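Putative GH105 family protein (Salmonella enterica subsp. enterica serovar Paratyphi A, PDB 3QWT) is a possible glycoside hydrolase of family GH105, probably acting on unsaturated uronyl oligosaccharides, though its function has not been established. Local coordinates at residues Leu37-Asp42 and Thr59-Ala63. Sequence-based numbering, arbitrary orientation.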
loop_
_atom_site.group_PDB
_atom_site.type_symbol
_atom_site.label_atom_id
_atom_site.label_comp_id
_atom_site.label_asym_id
_atom_site.label_seq_id
_atom_site.Cartn_x
_atom_site.Cartn_y
_atom_site.Cartn_z
ATOM N N LEU A 37 9.559 49.665 6.569
ATOM C CA LEU A 37 8.428 49.172 5.778
ATOM C C LEU A 37 7.060 49.606 6.301
ATOM O O LEU A 37 6.294 50.244 5.583
ATOM C CB LEU A 37 8.479 47.643 5.689
ATOM C CG LEU A 37 7.712 46.905 4.586
ATOM C CD1 LEU A 37 8.018 45.400 4.654
ATOM C CD2 LEU A 37 6.213 47.138 4.647
ATOM N N VAL A 38 6.746 49.235 7.539
ATOM C CA VAL A 38 5.458 49.550 8.138
ATOM C C VAL A 38 5.234 51.054 8.314
ATOM O O VAL A 38 4.131 51.494 8.639
ATOM C CB VAL A 38 5.295 48.842 9.484
ATOM C CG1 VAL A 38 5.533 47.361 9.293
ATOM C CG2 VAL A 38 6.262 49.400 10.507
ATOM N N ASN A 39 6.280 51.837 8.073
ATOM C CA ASN A 39 6.187 53.280 8.208
ATOM C C ASN A 39 6.376 54.042 6.910
ATOM O O ASN A 39 6.586 55.247 6.937
ATOM C CB ASN A 39 7.194 53.777 9.238
ATOM C CG ASN A 39 6.749 53.506 10.644
ATOM O OD1 ASN A 39 7.425 52.809 11.400
ATOM N ND2 ASN A 39 5.589 54.042 11.005
ATOM N N ILE A 40 6.280 53.346 5.782
ATOM C CA ILE A 40 6.355 54.000 4.481
ATOM C C ILE A 40 5.088 54.812 4.244
ATOM O O ILE A 40 3.991 54.378 4.591
ATOM C CB ILE A 40 6.526 52.979 3.343
ATOM C CG1 ILE A 40 7.754 52.101 3.594
ATOM C CG2 ILE A 40 6.639 53.690 2.004
ATOM C CD1 ILE A 40 9.036 52.674 3.036
ATOM N N LYS A 41 5.240 55.995 3.656
ATOM C CA LYS A 41 4.111 56.871 3.429
ATOM C C LYS A 41 4.279 57.538 2.083
ATOM O O LYS A 41 5.354 58.051 1.771
ATOM C CB LYS A 41 4.046 57.926 4.535
ATOM C CG LYS A 41 2.781 58.754 4.544
ATOM C CD LYS A 41 2.534 59.336 5.931
ATOM C CE LYS A 41 2.893 60.818 6.009
ATOM N NZ LYS A 41 1.841 61.703 5.419
ATOM N N ASP A 42 3.231 57.507 1.269
ATOM C CA ASP A 42 3.225 58.322 0.070
ATOM C C ASP A 42 2.728 59.719 0.442
ATOM O O ASP A 42 1.524 59.942 0.595
ATOM C CB ASP A 42 2.355 57.711 -1.023
ATOM C CG ASP A 42 2.467 58.465 -2.336
ATOM O OD1 ASP A 42 3.380 59.322 -2.444
ATOM O OD2 ASP A 42 1.653 58.199 -3.252
ATOM N N THR A 59 -0.344 51.541 -2.806
ATOM C CA THR A 59 0.504 50.433 -3.225
ATOM C C THR A 59 1.826 50.437 -2.451
ATOM O O THR A 59 2.588 49.455 -2.463
ATOM C CB THR A 59 0.808 50.630 -4.730
ATOM O OG1 THR A 59 0.025 49.728 -5.505
ATOM C CG2 THR A 59 2.272 50.479 -5.051
ATOM N N LYS A 60 2.070 51.553 -1.762
ATOM C CA LYS A 60 3.359 51.843 -1.143
ATOM C C LYS A 60 3.275 51.889 0.390
ATOM O O LYS A 60 4.123 51.310 1.075
ATOM C CB LYS A 60 3.931 53.146 -1.731
ATOM C CG LYS A 60 4.937 53.866 -0.867
ATOM C CD LYS A 60 5.125 55.306 -1.357
ATOM C CE LYS A 60 6.487 55.509 -2.001
ATOM N NZ LYS A 60 7.577 55.634 -0.993
ATOM N N GLY A 61 2.261 52.574 0.917
ATOM C CA GLY A 61 1.952 52.516 2.341
ATOM C C GLY A 61 1.525 51.116 2.801
ATOM O O GLY A 61 1.058 50.293 2.005
ATOM N N TRP A 62 1.668 50.852 4.096
ATOM C CA TRP A 62 1.406 49.529 4.647
ATOM C C TRP A 62 -0.080 49.176 4.700
ATOM O O TRP A 62 -0.462 48.008 4.520
ATOM C CB TRP A 62 2.038 49.401 6.037
ATOM C CG TRP A 62 2.040 47.978 6.610
ATOM C CD1 TRP A 62 1.630 47.591 7.863
ATOM C CD2 TRP A 62 2.485 46.787 5.954
ATOM N NE1 TRP A 62 1.799 46.232 8.018
ATOM C CE2 TRP A 62 2.311 45.717 6.859
ATOM C CE3 TRP A 62 3.006 46.518 4.687
ATOM C CZ2 TRP A 62 2.637 44.404 6.533
ATOM C CZ3 TRP A 62 3.325 45.214 4.364
ATOM C CH2 TRP A 62 3.145 44.173 5.284
ATOM N N ALA A 63 -0.923 50.177 4.927
ATOM C CA ALA A 63 -2.344 49.908 5.104
ATOM C C ALA A 63 -3.056 49.503 3.807
ATOM O O ALA A 63 -4.282 49.389 3.780
ATOM C CB ALA A 63 -3.039 51.089 5.764
#
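Lys60, the first residue of 59-63 to touch 37-42, lies extended alongside the chain. Its long aliphatic stem suits this place: Lys60 CG packs at 3.3 Å from CG2 of Ile40, an apolar partner pointing toward it, and Lys60 CD lies 3.7 Å from Asp42 CB. The ammonium group continues beyond to hydrogen-bond Thr360 OG1 and Ser361 O, while Asp42 turns its carboxylate to the backbone N of Phe47. At Gly61 the backbones come close, CA to CA 5.0 Å from Lys41; the bare Gly61 CA turns a hydrogen to Ile40 O, 3.6 Å away (146° at H). Trp62 then offers a broad indole to the end of helix 23-37. Beta-branched Val38 sets CG1 over one face in a CH-pi contact, 4.2 Å from the centroid of the five-membered ring of Trp62; the longer Leu37, its CB pointing sideways, still brings CD2 within 3.3 Å of Trp62 CE3. A type I turn, Leu37 to Ile40, carries the chain from Trp62 towards Lys60. The contact joins both ends of the single connection between helices 23-37 and 67-83 of the alpha/alpha toroid. Without a hydrogen bond between the segments, their fit rests on apolar and CH-pi packing, with one CA-H···O contact, while Lys60 and Asp42 find polar partners elsewhere.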